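Local coordinates for Lin0012 protein (Listeria innocua, PDB 3K17) that probably phosphorylates phosphomevalonate with ATP in the mevalonate pathway to isopentenyl diphosphate, at residues 40-46 and 98-104; 95-99 and 133-137; 303-307 and 334-339. All coordinates share one frame; numbering follows the deposited sequence.

Interaction 1: residues 40-46 and 98-104; sequences TLTLEDS and PVKMVIE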
loop_
_atom_site.group_PDB
_atom_site.type_symbol
_atom_site.label_atom_id
_atom_site.label_comp_id
_atom_site.label_asym_id
_atom_site.label_seq_id
_atom_site.Cartn_x
_atom_site.Cartn_y
_atom_site.Cartn_z
ATOM N N THR A 40 19.703 -19.975 27.329
ATOM C CA THR A 40 19.405 -21.395 27.495
ATOM C C THR A 40 18.256 -21.795 26.584
ATOM O O THR A 40 17.177 -21.209 26.643
ATOM C CB THR A 40 19.006 -21.715 28.953
ATOM O OG1 THR A 40 20.082 -21.363 29.825
ATOM C CG2 THR A 40 18.702 -23.200 29.117
ATOM N N LEU A 41 18.492 -22.784 25.730
ATOM C CA LEU A 41 17.451 -23.260 24.827
ATOM C C LEU A 41 17.095 -24.700 25.214
ATOM O O LEU A 41 17.947 -25.591 25.174
ATOM C CB LEU A 41 17.943 -23.196 23.369
ATOM C CG LEU A 41 16.860 -23.389 22.302
ATOM C CD1 LEU A 41 17.348 -22.877 20.964
ATOM C CD2 LEU A 41 16.468 -24.868 22.210
ATOM N N THR A 42 15.842 -24.914 25.609
ATOM C CA THR A 42 15.373 -26.244 25.993
ATOM C C THR A 42 14.502 -26.794 24.863
ATOM O O THR A 42 13.519 -26.163 24.454
ATOM C CB THR A 42 14.580 -26.177 27.317
ATOM O OG1 THR A 42 15.413 -25.599 28.333
ATOM C CG2 THR A 42 14.150 -27.572 27.767
ATOM N N LEU A 43 14.879 -27.959 24.344
ATOM C CA LEU A 43 14.160 -28.584 23.237
ATOM C C LEU A 43 13.567 -29.932 23.606
ATOM O O LEU A 43 14.179 -30.716 24.330
ATOM C CB LEU A 43 15.096 -28.753 22.034
ATOM C CG LEU A 43 14.599 -29.529 20.805
ATOM C CD1 LEU A 43 15.436 -29.146 19.605
ATOM C CD2 LEU A 43 14.677 -31.046 21.046
ATOM N N GLU A 44 12.377 -30.205 23.090
ATOM C CA GLU A 44 11.707 -31.464 23.366
ATOM C C GLU A 44 10.772 -31.788 22.211
ATOM O O GLU A 44 10.403 -30.904 21.440
ATOM C CB GLU A 44 10.905 -31.353 24.664
ATOM C CG GLU A 44 9.697 -30.446 24.554
ATOM C CD GLU A 44 9.107 -30.077 25.901
ATOM O OE1 GLU A 44 9.781 -29.361 26.671
ATOM O OE2 GLU A 44 7.966 -30.500 26.190
ATOM N N ASP A 45 10.396 -33.057 22.088
ATOM C CA ASP A 45 9.478 -33.461 21.031
ATOM C C ASP A 45 8.110 -32.933 21.413
ATOM O O ASP A 45 7.802 -32.798 22.592
ATOM C CB ASP A 45 9.407 -34.985 20.913
ATOM C CG ASP A 45 10.740 -35.608 20.548
ATOM O OD1 ASP A 45 11.347 -35.182 19.538
ATOM O OD2 ASP A 45 11.177 -36.532 21.268
ATOM N N SER A 46 7.295 -32.635 20.411
ATOM C CA SER A 46 5.949 -32.131 20.633
ATOM C C SER A 46 5.085 -32.573 19.459
ATOM O O SER A 46 5.579 -33.203 18.528
ATOM C CB SER A 46 5.963 -30.601 20.731
ATOM O OG SER A 46 6.551 -30.022 19.577
ATOM N N PRO A 98 8.309 -32.625 14.681
ATOM C CA PRO A 98 7.872 -31.518 15.538
ATOM C C PRO A 98 8.595 -31.392 16.870
ATOM O O PRO A 98 8.745 -32.367 17.600
ATOM C CB PRO A 98 6.370 -31.773 15.698
ATOM C CG PRO A 98 6.244 -33.269 15.503
ATOM C CD PRO A 98 7.183 -33.516 14.352
ATOM N N VAL A 99 9.059 -30.182 17.177
ATOM C CA VAL A 99 9.748 -29.929 18.438
ATOM C C VAL A 99 9.343 -28.605 19.076
ATOM O O VAL A 99 8.961 -27.653 18.387
ATOM C CB VAL A 99 11.291 -29.903 18.269
ATOM C CG1 VAL A 99 11.784 -31.237 17.728
ATOM C CG2 VAL A 99 11.697 -28.759 17.358
ATOM N N LYS A 100 9.430 -28.559 20.401
ATOM C CA LYS A 100 9.124 -27.357 21.159
ATOM C C LYS A 100 10.457 -26.828 21.666
ATOM O O LYS A 100 11.242 -27.577 22.244
ATOM C CB LYS A 100 8.212 -27.680 22.340
ATOM C CG LYS A 100 8.089 -26.559 23.368
ATOM C CD LYS A 100 7.148 -26.959 24.503
ATOM C CE LYS A 100 7.147 -25.915 25.610
ATOM N NZ LYS A 100 6.201 -26.233 26.713
HETATM N N MSE A 101 10.719 -25.549 21.426
HETATM C CA MSE A 101 11.966 -24.926 21.858
HETATM C C MSE A 101 11.673 -23.673 22.666
HETATM O O MSE A 101 10.914 -22.801 22.227
HETATM C CB MSE A 101 12.833 -24.562 20.649
HETATM C CG MSE A 101 13.399 -25.766 19.886
HETATM SE SE MSE A 101 14.523 -25.219 18.395
HETATM C CE MSE A 101 13.138 -24.998 17.057
ATOM N N VAL A 102 12.282 -23.593 23.844
ATOM C CA VAL A 102 12.099 -22.462 24.742
ATOM C C VAL A 102 13.432 -21.800 25.046
ATOM O O VAL A 102 14.338 -22.432 25.591
ATOM C CB VAL A 102 11.467 -22.908 26.077
ATOM C CG1 VAL A 102 11.386 -21.724 27.037
ATOM C CG2 VAL A 102 10.077 -23.493 25.825
ATOM N N ILE A 103 13.547 -20.524 24.692
ATOM C CA ILE A 103 14.773 -19.784 24.939
ATOM C C ILE A 103 14.641 -18.835 26.122
ATOM O O ILE A 103 13.689 -18.050 26.200
ATOM C CB ILE A 103 15.187 -18.973 23.694
ATOM C CG1 ILE A 103 15.464 -19.928 22.527
ATOM C CG2 ILE A 103 16.415 -18.108 24.013
ATOM C CD1 ILE A 103 15.909 -19.241 21.243
ATOM N N GLU A 104 15.596 -18.922 27.043
ATOM C CA GLU A 104 15.637 -18.057 28.218
ATOM C C GLU A 104 16.968 -17.324 28.142
ATOM O O GLU A 104 17.883 -17.785 27.461
ATOM C CB GLU A 104 15.596 -18.880 29.509
ATOM C CG GLU A 104 14.345 -19.719 29.710
ATOM C CD GLU A 104 14.519 -20.736 30.839
ATOM O OE1 GLU A 104 15.331 -21.685 30.685
ATOM O OE2 GLU A 104 13.853 -20.578 31.883
HETATM O O HOH W 1 15.146 -23.000 28.199
HETATM O O HOH W 2 6.437 -28.830 27.601
#

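Interaction 2: residues 95-99 and 133-137; sequences ELTPV and TKFYP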
loop_
_atom_site.group_PDB
_atom_site.type_symbol
_atom_site.label_atom_id
_atom_site.label_comp_id
_atom_site.label_asym_id
_atom_site.label_seq_id
_atom_site.Cartn_x
_atom_site.Cartn_y
_atom_site.Cartn_z
ATOM N N GLU A 95 14.854 -36.055 8.155
ATOM C CA GLU A 95 13.446 -35.727 8.316
ATOM C C GLU A 95 13.193 -34.934 9.586
ATOM O O GLU A 95 13.520 -35.374 10.690
ATOM C CB GLU A 95 12.579 -36.987 8.355
ATOM C CG GLU A 95 11.100 -36.679 8.588
ATOM C CD GLU A 95 10.255 -37.923 8.823
ATOM O OE1 GLU A 95 10.536 -38.675 9.783
ATOM O OE2 GLU A 95 9.301 -38.146 8.049
ATOM N N LEU A 96 12.601 -33.760 9.428
ATOM C CA LEU A 96 12.289 -32.940 10.581
ATOM C C LEU A 96 11.045 -33.473 11.277
ATOM O O LEU A 96 10.087 -33.908 10.626
ATOM C CB LEU A 96 12.072 -31.492 10.151
ATOM C CG LEU A 96 13.398 -30.796 9.848
ATOM C CD1 LEU A 96 13.199 -29.728 8.799
ATOM C CD2 LEU A 96 13.961 -30.218 11.135
ATOM N N THR A 97 11.079 -33.466 12.602
ATOM C CA THR A 97 9.946 -33.910 13.389
ATOM C C THR A 97 9.586 -32.733 14.282
ATOM O O THR A 97 10.442 -31.911 14.604
ATOM C CB THR A 97 10.297 -35.149 14.233
ATOM O OG1 THR A 97 11.442 -34.870 15.045
ATOM C CG2 THR A 97 10.603 -36.338 13.314
ATOM N N PRO A 98 8.309 -32.625 14.681
ATOM C CA PRO A 98 7.872 -31.518 15.538
ATOM C C PRO A 98 8.595 -31.392 16.870
ATOM O O PRO A 98 8.745 -32.367 17.600
ATOM C CB PRO A 98 6.370 -31.773 15.698
ATOM C CG PRO A 98 6.244 -33.269 15.503
ATOM C CD PRO A 98 7.183 -33.516 14.352
ATOM N N VAL A 99 9.059 -30.182 17.177
ATOM C CA VAL A 99 9.748 -29.929 18.438
ATOM C C VAL A 99 9.343 -28.605 19.076
ATOM O O VAL A 99 8.961 -27.653 18.387
ATOM C CB VAL A 99 11.291 -29.903 18.269
ATOM C CG1 VAL A 99 11.784 -31.237 17.728
ATOM C CG2 VAL A 99 11.697 -28.759 17.358
ATOM N N THR A 133 22.139 -30.999 17.340
ATOM C CA THR A 133 22.279 -32.041 18.353
ATOM C C THR A 133 21.095 -33.004 18.242
ATOM O O THR A 133 21.248 -34.219 18.374
ATOM C CB THR A 133 22.309 -31.452 19.785
ATOM O OG1 THR A 133 23.444 -30.592 19.932
ATOM C CG2 THR A 133 22.410 -32.571 20.823
ATOM N N LYS A 134 19.923 -32.447 17.968
ATOM C CA LYS A 134 18.693 -33.216 17.843
ATOM C C LYS A 134 18.534 -34.007 16.543
ATOM O O LYS A 134 18.035 -35.133 16.563
ATOM C CB LYS A 134 17.492 -32.273 17.999
ATOM C CG LYS A 134 16.133 -32.910 17.759
ATOM C CD LYS A 134 15.786 -33.932 18.835
ATOM C CE LYS A 134 14.382 -34.486 18.624
ATOM N NZ LYS A 134 14.017 -35.493 19.661
ATOM N N PHE A 135 18.959 -33.438 15.418
ATOM C CA PHE A 135 18.774 -34.099 14.126
ATOM C C PHE A 135 20.010 -34.552 13.344
ATOM O O PHE A 135 19.892 -35.386 12.452
ATOM C CB PHE A 135 17.938 -33.198 13.208
ATOM C CG PHE A 135 16.543 -32.930 13.713
ATOM C CD1 PHE A 135 15.555 -33.906 13.622
ATOM C CD2 PHE A 135 16.223 -31.701 14.295
ATOM C CE1 PHE A 135 14.268 -33.669 14.105
ATOM C CE2 PHE A 135 14.935 -31.452 14.783
ATOM C CZ PHE A 135 13.959 -32.435 14.688
ATOM N N TYR A 136 21.176 -34.007 13.663
ATOM C CA TYR A 136 22.397 -34.344 12.933
ATOM C C TYR A 136 23.596 -34.029 13.829
ATOM O O TYR A 136 24.461 -33.231 13.472
ATOM C CB TYR A 136 22.446 -33.499 11.655
ATOM C CG TYR A 136 23.499 -33.882 10.640
ATOM C CD1 TYR A 136 23.462 -35.118 9.996
ATOM C CD2 TYR A 136 24.507 -32.989 10.292
ATOM C CE1 TYR A 136 24.411 -35.454 9.022
ATOM C CE2 TYR A 136 25.454 -33.309 9.325
ATOM C CZ TYR A 136 25.403 -34.542 8.696
ATOM O OH TYR A 136 26.354 -34.861 7.754
ATOM N N PRO A 137 23.665 -34.681 15.002
ATOM C CA PRO A 137 24.728 -34.504 15.997
ATOM C C PRO A 137 26.178 -34.698 15.565
ATOM O O PRO A 137 27.084 -34.127 16.180
ATOM C CB PRO A 137 24.319 -35.466 17.113
ATOM C CG PRO A 137 23.614 -36.557 16.375
ATOM C CD PRO A 137 22.773 -35.794 15.382
#

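Interaction 3: residues 303-307 and 334-339; sequences SAENM and KLVNEW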
loop_
_atom_site.group_PDB
_atom_site.type_symbol
_atom_site.label_atom_id
_atom_site.label_comp_id
_atom_site.label_asym_id
_atom_site.label_seq_id
_atom_site.Cartn_x
_atom_site.Cartn_y
_atom_site.Cartn_z
ATOM N N SER A 303 40.769 4.160 35.226
ATOM C CA SER A 303 40.959 3.542 36.527
ATOM C C SER A 303 41.688 2.206 36.386
ATOM O O SER A 303 42.485 1.830 37.248
ATOM C CB SER A 303 39.607 3.358 37.223
ATOM O OG SER A 303 38.656 2.780 36.346
ATOM N N ALA A 304 41.419 1.491 35.297
ATOM C CA ALA A 304 42.077 0.211 35.060
ATOM C C ALA A 304 43.569 0.465 34.859
ATOM O O ALA A 304 44.411 -0.284 35.345
ATOM C CB ALA A 304 41.492 -0.461 33.825
ATOM N N GLU A 305 43.885 1.535 34.141
ATOM C CA GLU A 305 45.270 1.887 33.880
ATOM C C GLU A 305 45.976 2.437 35.122
ATOM O O GLU A 305 47.109 2.058 35.413
ATOM C CB GLU A 305 45.336 2.893 32.729
ATOM C CG GLU A 305 45.026 2.268 31.372
ATOM C CD GLU A 305 45.119 3.262 30.235
ATOM O OE1 GLU A 305 45.962 4.178 30.323
ATOM O OE2 GLU A 305 44.367 3.123 29.246
ATOM N N ASN A 306 45.302 3.315 35.861
ATOM C CA ASN A 306 45.890 3.888 37.066
ATOM C C ASN A 306 46.181 2.814 38.103
ATOM O O ASN A 306 47.075 2.967 38.936
ATOM C CB ASN A 306 44.957 4.930 37.683
ATOM C CG ASN A 306 44.691 6.092 36.756
ATOM O OD1 ASN A 306 45.572 6.518 36.009
ATOM N ND2 ASN A 306 43.476 6.623 36.807
HETATM N N MSE A 307 45.426 1.721 38.041
HETATM C CA MSE A 307 45.588 0.627 38.988
HETATM C C MSE A 307 46.749 -0.285 38.602
HETATM O O MSE A 307 47.041 -1.259 39.297
HETATM C CB MSE A 307 44.295 -0.185 39.062
HETATM C CG MSE A 307 44.039 -0.838 40.408
HETATM SE SE MSE A 307 43.786 0.474 41.813
HETATM C CE MSE A 307 41.963 0.981 41.423
ATOM N N LYS A 334 40.142 -3.563 43.937
ATOM C CA LYS A 334 40.263 -2.121 44.132
ATOM C C LYS A 334 39.700 -1.418 42.904
ATOM O O LYS A 334 39.016 -0.399 43.015
ATOM C CB LYS A 334 41.729 -1.711 44.307
ATOM C CG LYS A 334 42.163 -1.453 45.747
ATOM C CD LYS A 334 42.213 -2.728 46.572
ATOM C CE LYS A 334 42.749 -2.450 47.972
ATOM N NZ LYS A 334 44.136 -1.900 47.940
ATOM N N LEU A 335 40.001 -1.966 41.729
ATOM C CA LEU A 335 39.516 -1.390 40.481
ATOM C C LEU A 335 37.989 -1.443 40.457
ATOM O O LEU A 335 37.332 -0.443 40.173
ATOM C CB LEU A 335 40.076 -2.161 39.286
ATOM C CG LEU A 335 39.578 -1.737 37.901
ATOM C CD1 LEU A 335 39.919 -0.286 37.647
ATOM C CD2 LEU A 335 40.211 -2.633 36.844
ATOM N N VAL A 336 37.440 -2.615 40.758
ATOM C CA VAL A 336 35.996 -2.809 40.785
ATOM C C VAL A 336 35.316 -1.832 41.752
ATOM O O VAL A 336 34.255 -1.289 41.448
ATOM C CB VAL A 336 35.644 -4.261 41.186
ATOM C CG1 VAL A 336 34.150 -4.386 41.490
ATOM C CG2 VAL A 336 36.019 -5.209 40.050
ATOM N N ASN A 337 35.923 -1.608 42.915
ATOM C CA ASN A 337 35.357 -0.685 43.894
ATOM C C ASN A 337 35.276 0.721 43.303
ATOM O O ASN A 337 34.292 1.433 43.509
ATOM C CB ASN A 337 36.199 -0.680 45.177
ATOM C CG ASN A 337 35.693 0.326 46.206
ATOM O OD1 ASN A 337 36.101 1.487 46.207
ATOM N ND2 ASN A 337 34.787 -0.115 47.077
ATOM N N GLU A 338 36.309 1.119 42.566
ATOM C CA GLU A 338 36.325 2.432 41.931
ATOM C C GLU A 338 35.228 2.517 40.868
ATOM O O GLU A 338 34.540 3.536 40.753
ATOM C CB GLU A 338 37.686 2.698 41.293
ATOM C CG GLU A 338 38.784 2.953 42.307
ATOM C CD GLU A 338 38.412 4.058 43.282
ATOM O OE1 GLU A 338 38.066 5.168 42.822
ATOM O OE2 GLU A 338 38.460 3.816 44.507
ATOM N N TRP A 339 35.066 1.443 40.096
ATOM C CA TRP A 339 34.037 1.408 39.059
ATOM C C TRP A 339 32.648 1.584 39.678
ATOM O O TRP A 339 31.847 2.382 39.205
ATOM C CB TRP A 339 34.041 0.067 38.310
ATOM C CG TRP A 339 35.158 -0.149 37.326
ATOM C CD1 TRP A 339 36.111 0.750 36.939
ATOM C CD2 TRP A 339 35.399 -1.342 36.562
ATOM N NE1 TRP A 339 36.927 0.193 35.979
ATOM C CE2 TRP A 339 36.512 -1.090 35.730
ATOM C CE3 TRP A 339 34.779 -2.598 36.502
ATOM C CZ2 TRP A 339 37.016 -2.046 34.846
ATOM C CZ3 TRP A 339 35.283 -3.551 35.621
ATOM C CH2 TRP A 339 36.392 -3.266 34.806
#

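Interaction 1: residues 40-46 and 98-104
Leu-41 and Ile-103 face each other in a non-hydrogen-bonded antiparallel pair, and their side chains meet on the apolar side of the sheet, Leu-41 CG lying 3.7 Å from Ile-103 CG1. With chi1 of Leu-41 at -168°, CG stands anti to the backbone N; from there CD1 runs against Ile-103 while CD2 leans the other way, onto CB and CG of the selenomethionine Met-101. Leu-43 comes up beside that same residue, pointing the same way, with its CD1 4.0 Å from Met-101 CG. This side is tight because helix 119-135 packs on Leu-41 and Leu-43, and helix 76-91 on Met-101 and Ile-103.

The backbones are joined by paired N-H...O bonds at Thr-40/Glu-104, Thr-42/Val-102 and Glu-44/Lys-100; the shortest, from Lys-100 N to Glu-44 O, is 2.7 Å with 168° at the hydrogen. Past the last pair, Ser-46 N still reaches Pro-98 O at 3.2 Å, but from above the carbonyl plane.

The other face is looser and wetter. Glu-44 and the extended Lys-100 run side by side through their methylenes, and one water links their ends, donating a hydrogen bond to Glu-44 OE2 (2.7 Å) and accepting one from Lys-100 NZ (2.8 Å). A second water sits among Thr-42 OG1, Val-102 O and Glu-104 OE1. Strands 37-45 and 99-105 thus form an antiparallel pair in the mixed sheet of the GHMP kinase N-terminal domain, one face on helices and the other partly open to solvent.

Interaction 2: residues 95-99 and 133-137
The end of helix 119-135 meets the loop leading into strand 99-105, within the N-terminal part of the GHMP kinase fold, and the ring of Phe-135 does most of the work. Leu-96 lays its CD2 methyl over one face of that ring, 4.1 Å from the centroid and 17° off the normal, a CH-pi contact in which the two side chains cross at about a right angle. On the opposite face sits CG of Lys-134, the preceding residue, shifted toward the rim, so the ring is sandwiched between aliphatic groups. Thr-97 approaches at the edge instead: its OG1 lies in the ring plane, 3.2 Å from Phe-135 CE1. The threonine's chi1 of 55° sets OG1 between its own backbone N and carbonyl carbon, on the side where the ring rim arrives. Val-99 and Phe-135 point toward each other, Val-99 CG1 lying 3.9 Å from Phe-135 CZ, obliquely to the ring. No hydrogen bond crosses between the segments; the contact is mostly van der Waals, with the polar Thr-97 OG1 at the ring's edge.

Lys-134 stretches past this cluster to a salt bridge with Asp-45 on strand 37-45. Leu-89 of helix 76-91 touches both Leu-96 and Phe-135, and Ile-94 also packs on the ring; the contact therefore sits at the protein surface where helices 76-91 and 119-135 come together beside the start of strand 99-105.

Interaction 3: residues 303-307 and 334-339
Leu-335 points its two methyls at the turn of helix around Ser-303 and Ala-304. Its CG is anti to the backbone N (chi1 176°), which carries CD1 against the backbone, 3.3 Å from Ala-304 N, while CD2 rests 3.9 Å from Ala-304 CB. One turn further along its own helix, Trp-339 turns a ring face to Leu-335 CG and an edge to Ser-303, whose OG lies in the indole plane 3.1 Å from NE1. Trp-339 NE1 is hydrogen-bonded to Leu-300 O, and Ser-303 OG to Glu-299 O and Leu-300 O, so carbonyls of helix 295-306 hold both groups.

At the other end, the selenomethionine Met-307 bends at chi2 and chi3 and crosses Lys-334 at about a right angle. Met-307 SE lies 3.9 Å from Lys-334 CB, and Met-307 CE reaches over the helix backbone to within 3.5 Å of Leu-335 CA and 3.8 Å of Glu-338 CG.

Ala-324 of strand 321-326 lies under Ala-304, Leu-335 and Trp-339. Two helices packed together on an antiparallel sheet are characteristic of the alpha/beta GHMP kinase C-terminal domain.

In the fold
Interactions 1 and 2 are neighbours, their centres 11 Å apart: they share Pro-98 and Val-99, where the chain enters strand 99-105, and Leu-43 of interaction 1 also packs on Lys-134 of interaction 2. Interaction 3 belongs to the C-terminal domain, its centre about 42 Å from that of interaction 1 and 48 Å from that of interaction 2. The chemistry follows position. Residues 40-46 and 98-104 combine sheet hydrogen bonding with one buried and one wet face; 95-99 and 133-137 make a surface contact centred on an aromatic ring; 303-307 and 334-339 pair two helices, partly buried, through aliphatic and selenomethionine packing.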